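Local atomic coordinates of myosin-I heavy chain (Dictyostelium discoideum, PDB entry 5EJR), a protein that works as a class VII unconventional myosin, an actin-based motor involved in early phagocytosis and adhesion, and is represented here by its C-terminal MyTH4-FERM tail region. Residues 213-218 against 289-294; 224-229 against 273-278; 233-238 against 253-258. One frame throughout, in Å; residues are numbered along the deposited sequence.

Interaction 1 of 3, residues 213-218 against 289-294; sequences KIRFID and EFYFQV. With EDO (1,2-ethanediol), chain C.
Arg-215 and Gln-293 face each other in a single parallel bridge, where the axes of strands 213-215 and 290-294 cross at 57° and pair at one point. Both backbone bonds of the bridge belong to Arg-215: its N donates to Phe-292 O at 3.0 Å, and its O accepts from Val-294 N at 2.8 Å. On either side of the bridge a small molecule stands in for the next backbone bond. A 1,2-ethanediol, probably from the crystallisation liquor, donates through O1 to Lys-213 O (2.7 Å) and accepts from Phe-292 N (3.1 Å), while at the other end a water links Ile-217 N to Val-294 O.

The side chain of Arg-215 carries the outer face. Its guanidinium lies flat on the ring of Tyr-291, the planes only 6° apart, with CZ over the ring centre, 3.5 Å from the centroid: a stacked cation-pi pair. Chi1 of 67° sets Tyr-291 CG between its backbone N and carbonyl carbon, and chi2 turns the ring face to the guanidinium. The Tyr-291 hydroxyl is held farther along by Glu-260.

The other face is apolar. Val-294 puts CB over the Phe-216 ring toward its rim, a CH-pi contact with CB 4.1 Å from the centroid, and the two side chains run side by side in the same direction. Its CG2 branch meets Ile-214 CG2 at 3.7 Å, those side chains crossing at about a right angle. Ile-214 CD1 reaches past to CB of Phe-292. Helix 232-243 covers this face, through Val-239 against both Ile-214 and Val-294. A parallel pairing of the first and last strands, with a helix packed across it, is the signature of the ubiquitin-like beta-grasp fold, here the first lobe of the FERM domain.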
loop_
_atom_site.group_PDB
_atom_site.type_symbol
_atom_site.label_atom_id
_atom_site.label_comp_id
_atom_site.label_asym_id
_atom_site.label_seq_id
_atom_site.Cartn_x
_atom_site.Cartn_y
_atom_site.Cartn_z
ATOM N N LYS A 213 3.406 11.864 -2.009
ATOM C CA LYS A 213 4.030 12.562 -0.889
ATOM C C LYS A 213 4.507 11.526 0.141
ATOM O O LYS A 213 3.706 10.697 0.589
ATOM C CB LYS A 213 2.989 13.496 -0.238
ATOM C CG LYS A 213 3.459 14.923 -0.017
ATOM C CD LYS A 213 2.581 15.632 1.008
ATOM C CE LYS A 213 2.987 17.065 1.241
ATOM N NZ LYS A 213 2.032 17.754 2.151
ATOM N N ILE A 214 5.816 11.535 0.467
ATOM C CA ILE A 214 6.416 10.624 1.455
ATOM C C ILE A 214 7.113 11.411 2.570
ATOM O O ILE A 214 8.009 12.219 2.301
ATOM C CB ILE A 214 7.345 9.532 0.843
ATOM C CG1 ILE A 214 6.765 8.892 -0.461
ATOM C CG2 ILE A 214 7.717 8.465 1.898
ATOM C CD1 ILE A 214 5.499 8.060 -0.334
ATOM N N ARG A 215 6.718 11.143 3.826
ATOM C CA ARG A 215 7.290 11.819 4.983
ATOM C C ARG A 215 8.506 11.091 5.525
ATOM O O ARG A 215 8.655 9.875 5.330
ATOM C CB ARG A 215 6.246 11.998 6.082
ATOM C CG ARG A 215 5.011 12.762 5.623
ATOM C CD ARG A 215 4.262 13.342 6.793
ATOM N NE ARG A 215 2.828 13.424 6.526
ATOM C CZ ARG A 215 1.917 13.788 7.425
ATOM N NH1 ARG A 215 2.285 14.125 8.656
ATOM N NH2 ARG A 215 0.632 13.823 7.098
ATOM N N PHE A 216 9.385 11.841 6.202
ATOM C CA PHE A 216 10.558 11.307 6.884
ATOM C C PHE A 216 10.336 11.594 8.356
ATOM O O PHE A 216 9.426 12.341 8.696
ATOM C CB PHE A 216 11.864 11.937 6.368
ATOM C CG PHE A 216 12.296 11.376 5.037
ATOM C CD1 PHE A 216 11.705 11.813 3.853
ATOM C CD2 PHE A 216 13.312 10.429 4.958
ATOM C CE1 PHE A 216 12.088 11.265 2.615
ATOM C CE2 PHE A 216 13.703 9.896 3.721
ATOM C CZ PHE A 216 13.077 10.305 2.562
ATOM N N ILE A 217 11.147 10.994 9.225
ATOM C CA ILE A 217 11.059 11.118 10.681
ATOM C C ILE A 217 11.182 12.586 11.179
ATOM O O ILE A 217 10.616 12.918 12.216
ATOM C CB ILE A 217 12.099 10.153 11.348
ATOM C CG1 ILE A 217 11.849 9.960 12.869
ATOM C CG2 ILE A 217 13.540 10.565 11.056
ATOM C CD1 ILE A 217 10.779 8.941 13.211
ATOM N N ASP A 218 11.888 13.452 10.432
ATOM C CA ASP A 218 12.078 14.854 10.821
ATOM C C ASP A 218 10.862 15.722 10.469
ATOM O O ASP A 218 10.868 16.925 10.741
ATOM C CB ASP A 218 13.402 15.425 10.249
ATOM C CG ASP A 218 13.510 15.573 8.732
ATOM O OD1 ASP A 218 12.607 15.094 8.016
ATOM O OD2 ASP A 218 14.520 16.132 8.264
ATOM N N GLU A 289 -6.670 10.071 8.844
ATOM C CA GLU A 289 -5.887 9.962 7.615
ATOM C C GLU A 289 -4.564 9.178 7.764
ATOM O O GLU A 289 -3.815 9.396 8.721
ATOM C CB GLU A 289 -5.603 11.376 7.069
ATOM C CG GLU A 289 -5.493 11.438 5.555
ATOM C CD GLU A 289 -4.641 12.559 4.986
ATOM O OE1 GLU A 289 -3.446 12.651 5.354
ATOM O OE2 GLU A 289 -5.151 13.302 4.116
ATOM N N PHE A 290 -4.265 8.311 6.780
ATOM C CA PHE A 290 -3.001 7.575 6.716
ATOM C C PHE A 290 -2.005 8.338 5.858
ATOM O O PHE A 290 -2.379 8.989 4.879
ATOM C CB PHE A 290 -3.168 6.172 6.097
ATOM C CG PHE A 290 -3.662 5.074 7.006
ATOM C CD1 PHE A 290 -2.768 4.310 7.750
ATOM C CD2 PHE A 290 -5.018 4.760 7.075
ATOM C CE1 PHE A 290 -3.224 3.288 8.591
ATOM C CE2 PHE A 290 -5.473 3.733 7.911
ATOM C CZ PHE A 290 -4.574 3.008 8.666
ATOM N N TYR A 291 -0.719 8.188 6.186
ATOM C CA TYR A 291 0.371 8.722 5.393
ATOM C C TYR A 291 1.543 7.756 5.413
ATOM O O TYR A 291 1.657 6.957 6.339
ATOM C CB TYR A 291 0.767 10.155 5.807
ATOM C CG TYR A 291 1.388 10.277 7.179
ATOM C CD1 TYR A 291 2.764 10.154 7.354
ATOM C CD2 TYR A 291 0.613 10.584 8.292
ATOM C CE1 TYR A 291 3.350 10.305 8.609
ATOM C CE2 TYR A 291 1.188 10.743 9.552
ATOM C CZ TYR A 291 2.559 10.608 9.706
ATOM O OH TYR A 291 3.138 10.768 10.943
ATOM N N PHE A 292 2.378 7.812 4.375
ATOM C CA PHE A 292 3.587 6.999 4.254
ATOM C C PHE A 292 4.755 7.705 4.922
ATOM O O PHE A 292 4.960 8.905 4.709
ATOM C CB PHE A 292 3.940 6.781 2.786
ATOM C CG PHE A 292 2.995 5.912 2.003
ATOM C CD1 PHE A 292 2.845 4.565 2.311
ATOM C CD2 PHE A 292 2.315 6.417 0.903
ATOM C CE1 PHE A 292 2.007 3.751 1.560
ATOM C CE2 PHE A 292 1.453 5.604 0.164
ATOM C CZ PHE A 292 1.318 4.273 0.486
ATOM N N GLN A 293 5.531 6.955 5.720
ATOM C CA GLN A 293 6.710 7.482 6.394
ATOM C C GLN A 293 7.921 6.541 6.182
ATOM O O GLN A 293 7.808 5.336 6.383
ATOM C CB GLN A 293 6.405 7.720 7.875
ATOM C CG GLN A 293 7.610 8.024 8.776
ATOM C CD GLN A 293 7.245 7.908 10.245
ATOM O OE1 GLN A 293 7.092 6.817 10.782
ATOM N NE2 GLN A 293 7.163 9.019 10.954
ATOM N N VAL A 294 9.038 7.095 5.719
ATOM C CA VAL A 294 10.281 6.353 5.543
ATOM C C VAL A 294 10.845 6.132 6.942
ATOM O O VAL A 294 10.813 7.029 7.787
ATOM C CB VAL A 294 11.288 7.038 4.577
ATOM C CG1 VAL A 294 12.703 6.470 4.726
ATOM C CG2 VAL A 294 10.822 6.893 3.129
HETATM C C1 EDO C . 0.947 9.520 1.817
HETATM O O1 EDO C . 1.901 10.290 2.557
HETATM C C2 EDO C . 0.151 10.372 0.796
HETATM O O2 EDO C . -0.020 9.599 -0.397
HETATM O O HOH W 1 12.725 8.872 8.297
#

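Interaction 2 of 3, residues 224-229 against 273-278; sequences AKINTY and MIYDVL
Ile-226 is the main apolar contact of segment 224-229, fitting between Ile-274 and Tyr-275 on the first turn of the helix. With CG1 anti to its backbone N (chi1 -169°), Ile-226 reaches across, and its CD1 lies 3.6 Å from Ile-274 CG2, the two isoleucine side chains crossing at about a right angle. The same methyl sits over one face of the Tyr-275 ring, offset toward the rim, with CD1 3.9 Å from the centroid in a CH-pi contact. Ile-226 and Tyr-275 reach toward each other tip to tip, and Tyr-275 OH comes within 3.5 Å of Ile-226 CG2.

Beyond Ile-226 the side chains no longer interlock, and backbone oxygens and a water make the contact. Asn-227 is exposed, its CB pointing away from the helix. Thr-228 O lies at the edge of the Tyr-275 ring, in its plane, 3.8 Å from CD2. There a water fills in for direct backbone contact, donating to Thr-228 O at 2.7 Å and accepting from Tyr-275 N at 3.2 Å. Met-273, at the N-cap position, brings CE near the ring edge of Tyr-229, but it was modelled in two conformers and this touch is doubtful. Within its own segment, one face of the Tyr-229 ring is covered by Thr-228 CG2, 3.7 Å above the plane.

Ile-274 also packs on Ile-232 and Ile-235 of helix 232-243 and on Phe-292 of strand 290-296, which puts the tight end inside the ubiquitin-like lobe. On the side of the preceding MyTH4 region Tyr-229 OH bonds to Ile-136 O, while on the helix Asp-276 forms a salt bridge with Arg-188 and Tyr-275 also rests on helix 194-205.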
loop_
_atom_site.group_PDB
_atom_site.type_symbol
_atom_site.label_atom_id
_atom_site.label_comp_id
_atom_site.label_asym_id
_atom_site.label_seq_id
_atom_site.Cartn_x
_atom_site.Cartn_y
_atom_site.Cartn_z
ATOM N N ALA A 224 7.669 11.669 -4.658
ATOM C CA ALA A 224 8.195 10.556 -5.438
ATOM C C ALA A 224 7.386 10.332 -6.701
ATOM O O ALA A 224 6.161 10.320 -6.636
ATOM C CB ALA A 224 8.166 9.290 -4.597
ATOM N N LYS A 225 8.060 10.061 -7.823
ATOM C CA LYS A 225 7.394 9.751 -9.102
ATOM C C LYS A 225 6.685 8.395 -8.956
ATOM O O LYS A 225 7.268 7.440 -8.427
ATOM C CB LYS A 225 8.399 9.717 -10.261
ATOM C CG LYS A 225 8.878 11.100 -10.698
ATOM C CD LYS A 225 10.185 11.036 -11.509
ATOM C CE LYS A 225 9.983 10.805 -12.992
ATOM N NZ LYS A 225 11.273 10.589 -13.703
ATOM N N ILE A 226 5.411 8.345 -9.364
ATOM C CA ILE A 226 4.535 7.176 -9.218
ATOM C C ILE A 226 3.882 6.790 -10.553
ATOM O O ILE A 226 3.354 7.645 -11.256
ATOM C CB ILE A 226 3.498 7.464 -8.072
ATOM C CG1 ILE A 226 2.706 6.234 -7.630
ATOM C CG2 ILE A 226 2.540 8.604 -8.389
ATOM C CD1 ILE A 226 1.784 6.525 -6.392
ATOM N N ASN A 227 3.968 5.520 -10.914
ATOM C CA ASN A 227 3.340 4.972 -12.115
ATOM C C ASN A 227 2.356 3.901 -11.631
ATOM O O ASN A 227 2.413 3.509 -10.463
ATOM C CB ASN A 227 4.376 4.341 -13.052
ATOM C CG ASN A 227 5.687 5.086 -13.178
ATOM O OD1 ASN A 227 5.744 6.325 -13.196
ATOM N ND2 ASN A 227 6.776 4.336 -13.290
ATOM N N THR A 228 1.482 3.409 -12.533
ATOM C CA THR A 228 0.466 2.370 -12.287
ATOM C C THR A 228 0.999 1.172 -11.506
ATOM O O THR A 228 0.343 0.705 -10.582
ATOM C CB THR A 228 -0.112 1.894 -13.641
ATOM O OG1 THR A 228 -0.588 3.036 -14.348
ATOM C CG2 THR A 228 -1.239 0.883 -13.485
ATOM N N TYR A 229 2.188 0.690 -11.882
ATOM C CA TYR A 229 2.782 -0.509 -11.339
ATOM C C TYR A 229 3.935 -0.266 -10.365
ATOM O O TYR A 229 4.669 -1.203 -10.063
ATOM C CB TYR A 229 3.211 -1.422 -12.500
ATOM C CG TYR A 229 2.074 -1.750 -13.459
ATOM C CD1 TYR A 229 1.092 -2.674 -13.117
ATOM C CD2 TYR A 229 1.967 -1.112 -14.692
ATOM C CE1 TYR A 229 0.061 -3.000 -14.000
ATOM C CE2 TYR A 229 0.915 -1.402 -15.571
ATOM C CZ TYR A 229 -0.029 -2.354 -15.221
ATOM O OH TYR A 229 -1.075 -2.643 -16.059
ATOM N N MET A 273 2.038 -2.961 -4.420
ATOM C CA MET A 273 1.858 -1.898 -5.410
ATOM C C MET A 273 1.395 -0.723 -4.608
ATOM O O MET A 273 0.435 -0.863 -3.847
ATOM C CB MET A 273 0.750 -2.261 -6.418
ATOM C CG MET A 273 1.079 -3.444 -7.263
ATOM S SD MET A 273 2.771 -3.342 -7.858
ATOM C CE MET A 273 2.546 -3.951 -9.453
ATOM N N ILE A 274 2.058 0.434 -4.753
ATOM C CA ILE A 274 1.653 1.639 -3.990
ATOM C C ILE A 274 0.178 2.009 -4.216
ATOM O O ILE A 274 -0.522 2.317 -3.248
ATOM C CB ILE A 274 2.606 2.865 -4.184
ATOM C CG1 ILE A 274 2.094 4.101 -3.402
ATOM C CG2 ILE A 274 2.854 3.175 -5.670
ATOM C CD1 ILE A 274 3.130 5.151 -3.112
ATOM N N TYR A 275 -0.309 1.876 -5.460
ATOM C CA TYR A 275 -1.712 2.187 -5.758
ATOM C C TYR A 275 -2.688 1.196 -5.114
ATOM O O TYR A 275 -3.772 1.618 -4.703
ATOM C CB TYR A 275 -1.940 2.350 -7.264
ATOM C CG TYR A 275 -1.570 3.730 -7.785
ATOM C CD1 TYR A 275 -2.033 4.884 -7.156
ATOM C CD2 TYR A 275 -0.806 3.880 -8.936
ATOM C CE1 TYR A 275 -1.712 6.154 -7.642
ATOM C CE2 TYR A 275 -0.482 5.143 -9.431
ATOM C CZ TYR A 275 -0.943 6.276 -8.783
ATOM O OH TYR A 275 -0.626 7.521 -9.258
ATOM N N ASP A 276 -2.275 -0.091 -4.936
ATOM C CA ASP A 276 -3.118 -1.077 -4.234
ATOM C C ASP A 276 -3.254 -0.691 -2.759
ATOM O O ASP A 276 -4.326 -0.846 -2.184
ATOM C CB ASP A 276 -2.582 -2.505 -4.385
ATOM C CG ASP A 276 -2.799 -3.136 -5.751
ATOM O OD1 ASP A 276 -3.675 -2.644 -6.504
ATOM O OD2 ASP A 276 -2.119 -4.151 -6.055
ATOM N N VAL A 277 -2.167 -0.140 -2.164
ATOM C CA VAL A 277 -2.148 0.328 -0.781
ATOM C C VAL A 277 -3.087 1.533 -0.646
ATOM O O VAL A 277 -3.853 1.594 0.313
ATOM C CB VAL A 277 -0.716 0.672 -0.259
ATOM C CG1 VAL A 277 -0.757 1.146 1.190
ATOM C CG2 VAL A 277 0.259 -0.487 -0.424
ATOM N N LEU A 278 -3.024 2.490 -1.588
ATOM C CA LEU A 278 -3.879 3.674 -1.514
ATOM C C LEU A 278 -5.365 3.335 -1.569
ATOM O O LEU A 278 -6.154 3.971 -0.862
ATOM C CB LEU A 278 -3.507 4.748 -2.553
ATOM C CG LEU A 278 -2.157 5.429 -2.327
ATOM C CD1 LEU A 278 -1.701 6.154 -3.602
ATOM C CD2 LEU A 278 -2.213 6.400 -1.138
HETATM O O HOH W 2 1.299 0.866 -8.022
#

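Interaction 3 of 3, residues 233-238 against 253-258; sequences REITDT and FGISAV
Arg-233, Thr-236 and Ile-235 meet the start of strand 253-258 in three different ways, from a helix whose axis, over residues 233-238, runs at 115° to that of the strand. Arg-233 leaves with CG anti to the backbone N (chi1 -176°), then bends at chi2 and chi3 to bring its guanidinium back to the strand. NH1 donates to Phe-253 O at 3.1 Å, nearly in line with the carbonyl, and NH2 adds a weak bond to the same oxygen. Asp-237, one helical turn on, takes NE and NH2 side-on, both on OD1, with NH2 at 2.8 Å in a salt bridge.

Thr-236 and Ile-255 slide past each other in opposite directions, Thr-236 OG1 lying 3.3 Å from Ile-255 CG1. That hydroxyl is bonded to Ile-232 O within its own helix, while CG2 rests against the backbone of Phe-253 and Gly-254. Ile-235 crosses Ile-255 at about a right angle, their CD1 methyls tightly packed at 3.4 Å.

An alanine in place of Arg-233 would probably leave Phe-253 O without these donors and Asp-237 without its charge partner. The join is thus mixed: buried methyls press helix to strand, and one arginine, probably steadied by its aspartate, bonds to a main-chain carbonyl at the start of the strand.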
loop_
_atom_site.group_PDB
_atom_site.type_symbol
_atom_site.label_atom_id
_atom_site.label_comp_id
_atom_site.label_asym_id
_atom_site.label_seq_id
_atom_site.Cartn_x
_atom_site.Cartn_y
_atom_site.Cartn_z
ATOM N N ARG A 233 8.987 -0.839 -2.856
ATOM C CA ARG A 233 10.452 -0.912 -2.893
ATOM C C ARG A 233 11.026 0.164 -3.789
ATOM O O ARG A 233 11.984 0.830 -3.388
ATOM C CB ARG A 233 10.963 -2.299 -3.299
ATOM C CG ARG A 233 12.496 -2.451 -3.251
ATOM C CD ARG A 233 13.069 -2.405 -1.825
ATOM N NE ARG A 233 13.677 -1.111 -1.500
ATOM C CZ ARG A 233 14.105 -0.755 -0.287
ATOM N NH1 ARG A 233 13.962 -1.578 0.747
ATOM N NH2 ARG A 233 14.657 0.433 -0.095
ATOM N N GLU A 234 10.417 0.372 -4.973
ATOM C CA GLU A 234 10.840 1.408 -5.928
ATOM C C GLU A 234 10.656 2.816 -5.385
ATOM O O GLU A 234 11.564 3.624 -5.557
ATOM C CB GLU A 234 10.141 1.249 -7.305
ATOM C CG GLU A 234 10.522 -0.041 -8.026
ATOM C CD GLU A 234 9.635 -0.471 -9.186
ATOM O OE1 GLU A 234 8.438 -0.100 -9.206
ATOM O OE2 GLU A 234 10.131 -1.221 -10.060
ATOM N N ILE A 235 9.504 3.135 -4.745
ATOM C CA ILE A 235 9.331 4.466 -4.160
ATOM C C ILE A 235 10.274 4.691 -2.984
ATOM O O ILE A 235 10.712 5.822 -2.807
ATOM C CB ILE A 235 7.910 4.936 -3.794
ATOM C CG1 ILE A 235 7.172 3.926 -2.910
ATOM C CG2 ILE A 235 7.084 5.350 -5.016
ATOM C CD1 ILE A 235 6.395 4.618 -1.805
ATOM N N THR A 236 10.558 3.641 -2.156
ATOM C CA THR A 236 11.502 3.778 -1.037
ATOM C C THR A 236 12.865 4.162 -1.628
ATOM O O THR A 236 13.494 5.093 -1.138
ATOM C CB THR A 236 11.608 2.479 -0.193
ATOM O OG1 THR A 236 10.315 2.103 0.298
ATOM C CG2 THR A 236 12.542 2.645 0.994
ATOM N N ASP A 237 13.284 3.479 -2.703
ATOM C CA ASP A 237 14.554 3.740 -3.382
ATOM C C ASP A 237 14.682 5.172 -3.902
ATOM O O ASP A 237 15.708 5.824 -3.670
ATOM C CB ASP A 237 14.765 2.731 -4.509
ATOM C CG ASP A 237 15.145 1.357 -4.016
ATOM O OD1 ASP A 237 15.022 1.105 -2.791
ATOM O OD2 ASP A 237 15.556 0.522 -4.853
ATOM N N THR A 238 13.620 5.681 -4.551
ATOM C CA THR A 238 13.620 7.028 -5.116
ATOM C C THR A 238 13.617 8.105 -4.028
ATOM O O THR A 238 14.469 8.988 -4.080
ATOM C CB THR A 238 12.481 7.221 -6.162
ATOM O OG1 THR A 238 11.205 7.304 -5.511
ATOM C CG2 THR A 238 12.460 6.125 -7.225
ATOM N N PHE A 253 16.340 0.839 4.573
ATOM C CA PHE A 253 15.147 1.628 4.756
ATOM C C PHE A 253 13.911 0.972 4.187
ATOM O O PHE A 253 13.989 0.146 3.274
ATOM C CB PHE A 253 15.366 3.049 4.171
ATOM C CG PHE A 253 16.276 3.919 5.007
ATOM C CD1 PHE A 253 17.660 3.833 4.882
ATOM C CD2 PHE A 253 15.752 4.790 5.957
ATOM C CE1 PHE A 253 18.500 4.597 5.699
ATOM C CE2 PHE A 253 16.594 5.527 6.791
ATOM C CZ PHE A 253 17.967 5.438 6.639
ATOM N N GLY A 254 12.777 1.329 4.769
ATOM C CA GLY A 254 11.478 0.825 4.354
ATOM C C GLY A 254 10.435 1.891 4.577
ATOM O O GLY A 254 10.770 3.009 4.973
ATOM N N ILE A 255 9.168 1.534 4.383
ATOM C CA ILE A 255 8.036 2.434 4.557
ATOM C C ILE A 255 6.983 1.833 5.464
ATOM O O ILE A 255 6.750 0.625 5.419
ATOM C CB ILE A 255 7.486 2.834 3.157
ATOM C CG1 ILE A 255 8.469 3.833 2.480
ATOM C CG2 ILE A 255 6.034 3.380 3.216
ATOM C CD1 ILE A 255 8.073 4.364 1.140
ATOM N N SER A 256 6.380 2.683 6.306
ATOM C CA SER A 256 5.264 2.355 7.185
ATOM C C SER A 256 4.042 3.244 6.859
ATOM O O SER A 256 4.193 4.410 6.467
ATOM C CB SER A 256 5.664 2.529 8.650
ATOM O OG SER A 256 6.610 1.535 9.011
ATOM N N ALA A 257 2.845 2.684 7.011
ATOM C CA ALA A 257 1.568 3.401 6.836
ATOM C C ALA A 257 1.231 3.892 8.238
ATOM O O ALA A 257 1.102 3.081 9.154
ATOM C CB ALA A 257 0.478 2.461 6.330
ATOM N N VAL A 258 1.202 5.202 8.428
ATOM C CA VAL A 258 0.975 5.818 9.742
ATOM C C VAL A 258 -0.373 6.553 9.801
ATOM O O VAL A 258 -0.629 7.383 8.945
ATOM C CB VAL A 258 2.150 6.797 10.096
ATOM C CG1 VAL A 258 1.909 7.510 11.437
ATOM C CG2 VAL A 258 3.504 6.083 10.085
#

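In the fold
All three contacts build one ubiquitin-like lobe, with interactions 2 and 3 nested inside the loop of chain that interaction 1 closes. Interactions 1 and 3, centres about 9 Å apart, share a sheet: strands 290-296 and 253-259 are antiparallel neighbours, and Tyr-291 O lies 2.8 Å from Val-258 N, a probable hydrogen bond. Phe-292 brings all three together, its CD1 3.5 Å from Ile-255 CG2 and its CE2 3.7 Å from Ile-274 CD1. Interactions 2 and 3, about 11 Å between centres, meet where Ile-274 CD1 is 3.6 Å from Ile-235 CD1. The 1,2-ethanediol bound in interaction 1 also reaches Leu-278 of interaction 2, about 4 Å at the nearest atoms.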